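Long-range contacts in nodulation fucosyltransferase NodZ (PDB 2HHC), which belongs to the GT-B class of glycosyltransferases and is built of two halves, each around a mainly parallel beta-sheet: residues A[141-145]-A[291-296]; A[158-162]-A[272-276]; A[169-173]-A[208-214]; A[277-283]-A[297-303]. All coordinates share one frame; numbering follows the deposited sequence. Where two conformers were deposited one is given.

Interaction 1. Residues A[141-145]-A[291-296]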
# COMPACT_ATOMS: atom_id res chain seq x y z
N GLU A 141 5.34 8.12 5.46
CA GLU A 141 4.63 7.49 4.36
C GLU A 141 4.95 8.24 3.06
O GLU A 141 5.21 7.63 2.00
CB GLU A 141 3.11 7.51 4.59
CG GLU A 141 2.63 6.63 5.72
CD GLU A 141 1.15 6.88 5.91
OE1 GLU A 141 0.37 6.38 5.03
OE2 GLU A 141 0.72 7.63 6.81
N ARG A 142 4.89 9.56 3.08
CA ARG A 142 5.13 10.35 1.87
C ARG A 142 6.57 10.17 1.43
O ARG A 142 6.90 10.15 0.20
CB ARG A 142 4.84 11.85 2.15
CG ARG A 142 3.41 12.10 2.40
CD ARG A 142 3.21 13.60 2.81
NE ARG A 142 1.82 13.91 3.12
CZ ARG A 142 0.92 14.11 2.22
NH1 ARG A 142 1.27 14.10 0.94
NH2 ARG A 142 -0.31 14.38 2.59
N LEU A 143 7.48 10.11 2.38
CA LEU A 143 8.90 9.90 2.05
C LEU A 143 9.12 8.60 1.29
O LEU A 143 9.84 8.54 0.33
CB LEU A 143 9.74 10.08 3.29
CG LEU A 143 11.18 10.27 2.87
CD1 LEU A 143 11.81 11.22 3.82
CD2 LEU A 143 11.77 8.86 2.86
N ILE A 144 8.45 7.54 1.68
CA ILE A 144 8.60 6.27 0.96
C ILE A 144 8.10 6.43 -0.46
O ILE A 144 8.78 6.02 -1.40
CB ILE A 144 7.81 5.14 1.67
CG1 ILE A 144 8.52 4.76 2.98
CG2 ILE A 144 7.61 3.95 0.82
CD1 ILE A 144 9.91 4.28 2.89
N PHE A 145 6.90 6.98 -0.65
CA PHE A 145 6.39 7.15 -2.04
C PHE A 145 7.26 7.98 -2.93
O PHE A 145 7.32 7.80 -4.14
CB PHE A 145 4.93 7.60 -2.03
CG PHE A 145 3.96 6.50 -1.74
CD1 PHE A 145 3.63 5.56 -2.72
CD2 PHE A 145 3.37 6.41 -0.55
CE1 PHE A 145 2.74 4.58 -2.48
CE2 PHE A 145 2.47 5.37 -0.30
CZ PHE A 145 2.20 4.48 -1.28
N ARG A 291 -4.67 4.59 0.30
CA ARG A 291 -3.93 5.47 1.24
C ARG A 291 -3.09 6.48 0.45
O ARG A 291 -3.07 7.64 0.85
CB ARG A 291 -3.06 4.64 2.20
CG ARG A 291 -2.31 5.47 3.20
CD ARG A 291 -3.14 6.39 4.02
NE ARG A 291 -2.34 7.05 5.05
CZ ARG A 291 -2.79 7.85 6.01
NH1 ARG A 291 -4.11 8.09 6.12
NH2 ARG A 291 -1.96 8.45 6.82
N TYR A 292 -2.38 6.07 -0.58
CA TYR A 292 -1.55 7.01 -1.38
C TYR A 292 -2.47 8.11 -1.92
O TYR A 292 -2.20 9.30 -1.72
CB TYR A 292 -0.86 6.26 -2.49
CG TYR A 292 0.13 7.08 -3.27
CD1 TYR A 292 0.89 8.02 -2.66
CD2 TYR A 292 0.26 6.88 -4.62
CE1 TYR A 292 1.85 8.74 -3.38
CE2 TYR A 292 1.19 7.58 -5.33
CZ TYR A 292 1.98 8.49 -4.69
OH TYR A 292 2.93 9.22 -5.48
N ALA A 293 -3.59 7.73 -2.48
CA ALA A 293 -4.58 8.75 -2.95
C ALA A 293 -5.06 9.66 -1.81
O ALA A 293 -5.13 10.90 -1.94
CB ALA A 293 -5.72 8.08 -3.61
N ARG A 294 -5.38 9.12 -0.63
CA ARG A 294 -5.75 9.90 0.52
C ARG A 294 -4.70 10.96 0.87
O ARG A 294 -5.03 12.08 1.25
CB ARG A 294 -6.03 8.99 1.73
CG ARG A 294 -6.24 9.69 3.05
CD ARG A 294 -7.45 10.62 3.06
NE ARG A 294 -7.62 11.37 4.31
CZ ARG A 294 -6.95 12.48 4.65
NH1 ARG A 294 -6.04 12.98 3.83
NH2 ARG A 294 -7.19 13.09 5.80
N LEU A 295 -3.42 10.59 0.78
CA LEU A 295 -2.32 11.55 1.04
C LEU A 295 -2.25 12.70 0.04
O LEU A 295 -1.83 13.83 0.42
CB LEU A 295 -0.99 10.79 1.04
CG LEU A 295 -0.82 9.84 2.24
CD1 LEU A 295 0.44 8.97 1.98
CD2 LEU A 295 -0.89 10.47 3.59
N LEU A 296 -2.60 12.44 -1.20
CA LEU A 296 -2.37 13.43 -2.29
C LEU A 296 -3.58 14.15 -2.89
O LEU A 296 -3.44 15.28 -3.36
CB LEU A 296 -1.56 12.81 -3.43
CG LEU A 296 -0.10 12.40 -3.15
CD1 LEU A 296 0.52 11.79 -4.43
CD2 LEU A 296 0.65 13.58 -2.72

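Interaction 2. Residues A[158-162]-A[272-276]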
# COMPACT_ATOMS: atom_id res chain seq x y z
N ILE A 158 1.31 3.77 -16.84
CA ILE A 158 0.65 4.86 -16.14
C ILE A 158 0.64 6.15 -17.00
O ILE A 158 -0.36 6.83 -17.11
CB ILE A 158 1.39 5.13 -14.80
CG1 ILE A 158 1.11 4.00 -13.80
CG2 ILE A 158 0.97 6.49 -14.18
CD1 ILE A 158 2.05 3.96 -12.59
N ASP A 159 1.78 6.44 -17.60
CA ASP A 159 1.98 7.65 -18.41
C ASP A 159 1.01 7.62 -19.59
O ASP A 159 0.38 8.62 -19.90
CB ASP A 159 3.44 7.78 -18.88
CG ASP A 159 4.45 8.01 -17.72
OD1 ASP A 159 4.00 8.42 -16.64
OD2 ASP A 159 5.64 7.74 -17.92
N ALA A 160 0.98 6.50 -20.33
CA ALA A 160 0.06 6.39 -21.46
C ALA A 160 -1.39 6.58 -21.05
O ALA A 160 -2.15 7.32 -21.69
CB ALA A 160 0.26 5.09 -22.17
N LEU A 161 -1.80 5.92 -19.96
CA LEU A 161 -3.15 6.03 -19.44
C LEU A 161 -3.52 7.46 -18.98
O LEU A 161 -4.60 7.96 -19.21
CB LEU A 161 -3.38 5.03 -18.29
CG LEU A 161 -3.39 3.58 -18.80
CD1 LEU A 161 -3.03 2.57 -17.70
CD2 LEU A 161 -4.76 3.23 -19.29
N TYR A 162 -2.56 8.14 -18.36
CA TYR A 162 -2.77 9.50 -17.94
C TYR A 162 -3.05 10.40 -19.16
O TYR A 162 -4.00 11.16 -19.21
CB TYR A 162 -1.56 10.03 -17.15
CG TYR A 162 -1.84 11.38 -16.62
CD1 TYR A 162 -2.52 11.55 -15.40
CD2 TYR A 162 -1.49 12.51 -17.35
CE1 TYR A 162 -2.80 12.85 -14.94
CE2 TYR A 162 -1.75 13.75 -16.90
CZ TYR A 162 -2.41 13.93 -15.71
OH TYR A 162 -2.58 15.28 -15.39
N TYR A 272 -1.50 4.23 -8.18
CA TYR A 272 -0.84 5.46 -8.55
C TYR A 272 -1.74 6.40 -9.36
O TYR A 272 -1.72 7.61 -9.16
CB TYR A 272 0.48 5.11 -9.26
CG TYR A 272 1.63 4.81 -8.32
CD1 TYR A 272 1.71 3.64 -7.58
CD2 TYR A 272 2.72 5.69 -8.20
CE1 TYR A 272 2.73 3.38 -6.75
CE2 TYR A 272 3.74 5.40 -7.38
CZ TYR A 272 3.80 4.27 -6.64
OH TYR A 272 4.86 3.97 -5.80
N LEU A 273 -2.57 5.87 -10.26
CA LEU A 273 -3.48 6.71 -11.00
C LEU A 273 -4.57 7.29 -10.08
O LEU A 273 -4.98 8.41 -10.25
CB LEU A 273 -4.07 5.97 -12.16
CG LEU A 273 -3.18 5.81 -13.41
CD1 LEU A 273 -3.85 4.91 -14.35
CD2 LEU A 273 -2.86 7.18 -14.03
N LEU A 274 -5.04 6.54 -9.11
CA LEU A 274 -5.98 7.09 -8.14
C LEU A 274 -5.42 8.34 -7.47
O LEU A 274 -6.17 9.31 -7.18
CB LEU A 274 -6.40 6.04 -7.11
CG LEU A 274 -7.36 4.97 -7.58
CD1 LEU A 274 -7.43 3.80 -6.64
CD2 LEU A 274 -8.80 5.55 -7.74
N ALA A 275 -4.12 8.36 -7.22
CA ALA A 275 -3.49 9.52 -6.57
C ALA A 275 -3.40 10.78 -7.43
O ALA A 275 -2.99 11.84 -6.96
CB ALA A 275 -2.13 9.15 -6.04
N ARG A 276 -3.76 10.63 -8.70
CA ARG A 276 -3.81 11.72 -9.69
C ARG A 276 -5.20 12.31 -9.88
O ARG A 276 -5.42 13.22 -10.70
CB ARG A 276 -3.33 11.20 -11.06
CG ARG A 276 -1.91 10.57 -11.15
CD ARG A 276 -0.74 11.56 -11.09
NE ARG A 276 -0.52 12.28 -12.35
CZ ARG A 276 0.14 11.81 -13.42
NH1 ARG A 276 0.59 10.55 -13.49
NH2 ARG A 276 0.27 12.60 -14.48

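Interaction 3. Residues A[169-173]-A[208-214]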
# COMPACT_ATOMS: atom_id res chain seq x y z
N HIS A 169 -8.82 16.72 -18.09
CA HIS A 169 -10.05 16.33 -17.41
C HIS A 169 -9.91 16.37 -15.90
O HIS A 169 -8.82 16.41 -15.37
CB HIS A 169 -10.47 14.93 -17.86
CG HIS A 169 -11.00 14.88 -19.26
ND1 HIS A 169 -10.20 14.81 -20.37
CD2 HIS A 169 -12.28 14.94 -19.73
CE1 HIS A 169 -10.95 14.81 -21.46
NE2 HIS A 169 -12.22 14.88 -21.10
N SER A 170 -11.05 16.40 -15.20
CA SER A 170 -11.09 16.29 -13.76
C SER A 170 -11.62 14.90 -13.47
O SER A 170 -12.77 14.59 -13.83
CB SER A 170 -12.05 17.33 -13.16
OG SER A 170 -11.45 18.62 -13.21
N ILE A 171 -10.80 14.06 -12.85
CA ILE A 171 -11.16 12.66 -12.70
C ILE A 171 -11.63 12.38 -11.29
O ILE A 171 -10.97 12.73 -10.30
CB ILE A 171 -9.98 11.74 -13.06
CG1 ILE A 171 -9.47 12.04 -14.47
CG2 ILE A 171 -10.34 10.27 -12.92
CD1 ILE A 171 -10.44 11.97 -15.57
N ILE A 172 -12.76 11.71 -11.21
CA ILE A 172 -13.26 11.16 -9.97
C ILE A 172 -12.82 9.70 -9.94
O ILE A 172 -13.33 8.86 -10.73
CB ILE A 172 -14.78 11.25 -9.90
CG1 ILE A 172 -15.20 12.71 -9.86
CG2 ILE A 172 -15.31 10.57 -8.64
CD1 ILE A 172 -16.68 12.94 -10.15
N GLY A 173 -11.92 9.37 -9.00
CA GLY A 173 -11.51 7.98 -8.84
C GLY A 173 -12.38 7.23 -7.85
O GLY A 173 -12.84 7.80 -6.82
N ALA A 208 -20.04 12.94 -5.51
CA ALA A 208 -18.80 13.43 -6.10
C ALA A 208 -19.06 14.24 -7.36
O ALA A 208 -18.41 15.26 -7.60
CB ALA A 208 -17.88 12.25 -6.43
N LYS A 209 -20.00 13.78 -8.18
CA LYS A 209 -20.28 14.44 -9.46
C LYS A 209 -20.98 15.78 -9.32
O LYS A 209 -20.93 16.60 -10.25
CB LYS A 209 -21.11 13.53 -10.37
CG LYS A 209 -20.30 12.48 -11.10
CD LYS A 209 -21.12 11.64 -12.07
CE LYS A 209 -21.40 12.49 -13.33
NZ LYS A 209 -22.46 11.89 -14.12
N ALA A 210 -21.65 15.98 -8.18
CA ALA A 210 -22.35 17.24 -7.87
C ALA A 210 -21.40 18.37 -7.41
O ALA A 210 -21.83 19.54 -7.33
CB ALA A 210 -23.38 16.99 -6.82
N LEU A 211 -20.15 18.04 -7.06
CA LEU A 211 -19.11 19.01 -6.74
C LEU A 211 -18.68 19.73 -8.01
O LEU A 211 -18.99 19.28 -9.12
CB LEU A 211 -17.91 18.32 -6.08
CG LEU A 211 -18.26 17.56 -4.80
CD1 LEU A 211 -17.07 16.84 -4.22
CD2 LEU A 211 -18.89 18.48 -3.77
N SER A 212 -18.02 20.87 -7.87
CA SER A 212 -17.57 21.64 -9.03
C SER A 212 -16.13 21.29 -9.33
O SER A 212 -15.32 21.11 -8.42
CB SER A 212 -17.75 23.13 -8.80
OG SER A 212 -19.14 23.43 -8.82
N TYR A 213 -15.83 21.16 -10.61
CA TYR A 213 -14.50 20.84 -11.08
C TYR A 213 -14.10 21.78 -12.20
O TYR A 213 -14.96 22.27 -12.94
CB TYR A 213 -14.45 19.41 -11.61
CG TYR A 213 -14.78 18.38 -10.56
CD1 TYR A 213 -13.80 17.84 -9.77
CD2 TYR A 213 -16.08 17.96 -10.36
CE1 TYR A 213 -14.10 16.90 -8.81
CE2 TYR A 213 -16.41 17.05 -9.40
CZ TYR A 213 -15.42 16.50 -8.63
OH TYR A 213 -15.79 15.60 -7.68
N PRO A 214 -12.79 22.04 -12.33
CA PRO A 214 -12.33 22.99 -13.37
C PRO A 214 -12.32 22.47 -14.80
O PRO A 214 -12.32 23.25 -15.74
CB PRO A 214 -10.91 23.31 -12.91
CG PRO A 214 -10.48 22.14 -12.22
CD PRO A 214 -11.69 21.59 -11.50

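Interaction 4. Residues A[277-283]-A[297-303]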
# COMPACT_ATOMS: atom_id res chain seq x y z
N CYS A 277 -6.18 11.73 -9.20
CA CYS A 277 -7.57 12.18 -9.34
C CYS A 277 -7.85 13.45 -8.55
O CYS A 277 -7.09 13.86 -7.68
CB CYS A 277 -8.50 11.07 -8.90
SG CYS A 277 -8.44 9.60 -9.94
N ALA A 278 -8.97 14.10 -8.91
CA ALA A 278 -9.41 15.29 -8.24
C ALA A 278 -10.16 14.98 -6.98
O ALA A 278 -10.11 15.72 -6.01
CB ALA A 278 -10.25 16.15 -9.17
N THR A 279 -10.93 13.90 -7.04
CA THR A 279 -11.71 13.42 -5.94
C THR A 279 -11.56 11.91 -5.96
O THR A 279 -11.54 11.31 -7.05
CB THR A 279 -13.20 13.75 -6.14
OG1 THR A 279 -13.37 15.15 -6.09
CG2 THR A 279 -14.09 13.07 -5.07
N VAL A 280 -11.42 11.31 -4.79
CA VAL A 280 -11.39 9.84 -4.68
C VAL A 280 -12.42 9.36 -3.68
O VAL A 280 -12.56 9.87 -2.57
CB VAL A 280 -10.00 9.30 -4.29
CG1 VAL A 280 -10.02 7.78 -4.14
CG2 VAL A 280 -9.04 9.58 -5.40
N ILE A 281 -13.17 8.35 -4.13
CA ILE A 281 -14.16 7.64 -3.33
C ILE A 281 -13.51 6.34 -2.85
O ILE A 281 -13.02 5.53 -3.65
CB ILE A 281 -15.43 7.31 -4.16
CG1 ILE A 281 -16.18 8.61 -4.52
CG2 ILE A 281 -16.30 6.36 -3.38
CD1 ILE A 281 -17.17 8.48 -5.59
N ARG A 282 -13.46 6.18 -1.54
CA ARG A 282 -12.82 5.03 -0.87
C ARG A 282 -13.89 4.08 -0.34
O ARG A 282 -14.50 4.31 0.71
CB ARG A 282 -11.96 5.51 0.30
CG ARG A 282 -10.88 6.52 -0.06
CD ARG A 282 -10.05 6.87 1.10
NE ARG A 282 -9.08 5.81 1.43
CZ ARG A 282 -8.32 5.78 2.52
NH1 ARG A 282 -8.41 6.72 3.44
NH2 ARG A 282 -7.45 4.79 2.68
N PHE A 283 -14.08 2.96 -1.03
CA PHE A 283 -15.09 1.99 -0.66
C PHE A 283 -14.40 0.62 -0.45
O PHE A 283 -14.25 -0.16 -1.39
CB PHE A 283 -16.17 1.97 -1.76
CG PHE A 283 -17.43 1.36 -1.36
CD1 PHE A 283 -17.61 -0.02 -1.51
CD2 PHE A 283 -18.45 2.12 -0.80
CE1 PHE A 283 -18.80 -0.62 -1.14
CE2 PHE A 283 -19.65 1.52 -0.41
CZ PHE A 283 -19.84 0.15 -0.58
N VAL A 297 -4.73 13.51 -2.92
CA VAL A 297 -5.87 14.02 -3.68
C VAL A 297 -6.60 15.10 -2.94
O VAL A 297 -6.71 15.06 -1.71
CB VAL A 297 -6.83 12.85 -3.97
CG1 VAL A 297 -8.19 13.26 -4.50
CG2 VAL A 297 -6.16 11.82 -4.89
N PRO A 298 -7.06 16.13 -3.67
CA PRO A 298 -7.74 17.25 -2.99
C PRO A 298 -8.97 16.92 -2.12
O PRO A 298 -9.17 17.53 -1.06
CB PRO A 298 -8.16 18.13 -4.17
CG PRO A 298 -7.15 17.89 -5.21
CD PRO A 298 -6.81 16.42 -5.09
N ARG A 299 -9.79 15.99 -2.59
CA ARG A 299 -11.04 15.67 -1.87
C ARG A 299 -11.25 14.15 -1.83
O ARG A 299 -11.07 13.46 -2.83
CB ARG A 299 -12.24 16.31 -2.55
CG ARG A 299 -12.28 17.82 -2.56
CD ARG A 299 -12.76 18.22 -3.95
NE ARG A 299 -13.81 19.18 -3.92
CZ ARG A 299 -14.44 19.67 -4.99
NH1 ARG A 299 -14.18 19.30 -6.23
NH2 ARG A 299 -15.36 20.57 -4.78
N ILE A 300 -11.72 13.68 -0.69
CA ILE A 300 -11.94 12.27 -0.44
C ILE A 300 -13.40 12.11 0.00
O ILE A 300 -13.90 12.88 0.83
CB ILE A 300 -11.00 11.78 0.67
CG1 ILE A 300 -9.52 11.96 0.24
CG2 ILE A 300 -11.28 10.32 0.97
CD1 ILE A 300 -8.90 13.28 0.73
N ILE A 301 -14.10 11.14 -0.58
CA ILE A 301 -15.48 10.83 -0.17
C ILE A 301 -15.51 9.39 0.35
O ILE A 301 -14.95 8.46 -0.26
CB ILE A 301 -16.41 11.02 -1.32
CG1 ILE A 301 -16.60 12.52 -1.58
CG2 ILE A 301 -17.76 10.34 -1.05
CD1 ILE A 301 -17.40 12.93 -2.81
N GLU A 302 -16.20 9.20 1.47
CA GLU A 302 -16.33 7.88 2.02
C GLU A 302 -17.53 7.80 2.93
O GLU A 302 -18.03 8.83 3.37
CB GLU A 302 -15.07 7.50 2.77
CG GLU A 302 -14.88 8.28 4.03
CD GLU A 302 -13.42 8.40 4.44
OE1 GLU A 302 -12.54 8.38 3.59
OE2 GLU A 302 -13.16 8.52 5.65
N PHE A 303 -18.02 6.59 3.18
CA PHE A 303 -19.02 6.37 4.21
C PHE A 303 -18.29 6.38 5.55
O PHE A 303 -17.28 5.70 5.71
CB PHE A 303 -19.76 5.07 3.96
CG PHE A 303 -20.78 5.18 2.86
CD1 PHE A 303 -20.40 5.00 1.53
CD2 PHE A 303 -22.10 5.49 3.14
CE1 PHE A 303 -21.35 5.12 0.51
CE2 PHE A 303 -23.03 5.62 2.13
CZ PHE A 303 -22.66 5.44 0.81
O HOH W 1 -17.00 4.31 1.61
O HOH W 2 -10.22 8.76 4.28

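Interaction 1. Residues A[141-145]-A[291-296]
F145 and Y292 lie face against face where helix 138-147, which follows the sheet of the N-terminal half in the chain, meets helix 291-296 of the C-terminal half; the contact bridges the two halves of the GT-B fold. The helical segments run at 107° to each other with axes 11.1 Å apart, a span that side chains fill. Its dense part is an offset stack: the ring centroids of F145 and Y292 are 4.0 Å apart and the planes differ by 11°. Y292 CD1 sits above the middle of the F145 ring, F145 CD1 above the middle of the Y292 ring, and Y292 CB adds a CH-pi contact on F145. Y272 touches both rings. The buried carboxylate of E141 is gripped side-on by R291, whose bend at chi2 (54°) brings NE to OE1 at 2.8 Å and NH2 to OE2 at 2.8 Å. Both oxygens use their syn lone pairs, and the two flat groups are almost coplanar; W20 of helix 15-32 touches both side chains. L295 fills in between, its CD1 4.0 Å from E141 CB. The other flank is looser and nearer solvent. There the extended chain of R142, whose NE also pairs with E138, reaches past the exposed L296 to a backbone carbonyl: R142 NH2 donates to L295 O at 2.7 Å, while R142 NH1 makes a weak bond to L295 O at 3.2 Å.

Interaction 2. Residues A[158-162]-A[272-276]
L273 pushes its forked end into a hollow formed by I158, L161 and Y162, three residues that share one flank of helix 152-166. Each branch takes a different wall. L273 CD1 comes to 4.0 Å from L161 CB, the side chains of L273 and L161 crossing at about a right angle, while L273 CD2 rests 3.9 Å from I158 CG2, with the CB of Y162 farther away. The fit is reciprocal, because I158 is a bump in the notch between Y272, L273 and R276. The two ends of the isoleucine divide this work: I158 CD1 lies 3.9 Å from Y272 CB, and I158 CG2, placed anti to its own backbone N, also borders R276, 4.1 Å from NH1 and near the guanidinium plane. In the GT-B fold this is packing of helix on helix outside the C-terminal sheet. Helix 152-166 leads into strand 170-176 of that sheet and lies against helix 258-274, touching I269 too, and L273 in turn reaches F220 on strand 217-223. At the more open end the shape is flat on flat. In the conformer described, one of two modelled, R276 curls back through chi2 -74° and chi3 -77° and lays its guanidinium over a face of the Y162 ring, a cation-pi stack with R276 CZ 3.6 Å from the Y162 ring centroid and the planes 18° apart. This stack and the approach of R276 NH1 to I158 are doubtful beyond that copy. R276 NH2 lies above the middle of the ring, and F166 is a further aromatic neighbour of Y162.

Interaction 3. Residues A[169-173]-A[208-214]
The ring of Y213 leans obliquely on S170 and I172, with the CB of S170 near its root and CG1 of I172 near its phenolic end. At its edge, in the ring plane, lies the carbonyl oxygen of A208, to which Y213 OH donates a 2.6 Å hydrogen bond from above the carbonyl plane. Y213 OH is also hydrogen-bonded to T279 OG1, and the ring makes a cation-pi contact with R299. The hydroxyl is therefore tied to two polar partners even though it touches apolar carbon, I172 CG1 being 3.7 Å from Y213 OH. I172 is the main wedge of the contact. With CG1 anti to its carbonyl carbon (chi1 -66°), its CG1-CD1 arm passes the Y213 hydroxyl and ends by K209 CG, at least in the one of two lysine conformers described, while the CG2 methyl alone rests on the helix end, I172 CG2 lying 3.8 Å from A208 CB. Nearer the surface, S170 OG packs 3.5 Å from Y213 CB and 3.4 Å from P214 CD, and its polar need is met by the backbone N of K215. Strand 170-176, helix 192-209 and strand 217-223 form a beta-alpha-beta crossover. Residues 208-214 are the end of its helix and the loop that returns to the sheet, folded over the beginning of the first strand. That strand lies in the sheet between 217-223 and 279-283, and A208 continues the helix's cover onto I281 and I301.

Interaction 4. Residues A[277-283]-A[297-303]
V280 O is approached by two consecutive residues of the neighbouring strand: I301 N donates a hydrogen bond of 2.8 Å, and I300 CA adds a CA-H...O contact with V280 O at 3.3 Å. The same pairing recurs on the other strand. R299 O accepts from V280 N at 2.9 Å and has T279 CA close by, and I301 O accepts from R282 N at 3.0 Å, almost straight down the carbonyl, beside I281 CA. At the start the ladder is slack, since R299 N reaches A278 O only through a weak bond. At the far end a water takes over, donating to R282 O at 2.7 Å and accepting from F303 N at 3.0 Å. One face of the sheet carries T279, I281, R299 and I301. There I281 and I301 point the same way, CG1 of I281 lying 4.0 Å from CB of I301, under the cover of helix 192-209; T279 OG1 bonds to Y213 and R299 NH1 to the S212 carbonyl. On the face of V280 and I300, V280 CG2 meets V297 of the preceding loop. R282 runs along I300, its CD 3.7 Å from I300 CG2, before bending at chi3 (77°). Its guanidinium is held by T290 and the S287 carbonyl, and a second water bridges it to E302, accepting from R282 NH1 and donating to E302 OE1. A293 of helix 291-296 packs on V280. Two parallel neighbouring strands joined through this short helix make a beta-alpha-beta unit, the repeating element of the Rossmann-like halves of GT-B proteins.

Following the chain from the N terminus, interaction 1 opens at 141-145, interaction 2 at 158-162 and interaction 3 at 169-173. Interaction 3 closes first, at 208-214, within the loop that interaction 2 closes at 272-276; both are nested inside the loop of interaction 1. Interaction 4 opens directly afterwards at 277-283, and crosses interaction 1, whose second segment, 291-296, falls between the two strands of interaction 4. Interactions 3 and 4 share the C-terminal sheet, where G173 is a probable hydrogen-bonding neighbour of T279 and I281. Interaction 2 packs helix 152-166 on the end of helix 258-274 beside this sheet, and interaction 1 ties the assembled half to the N-terminal one.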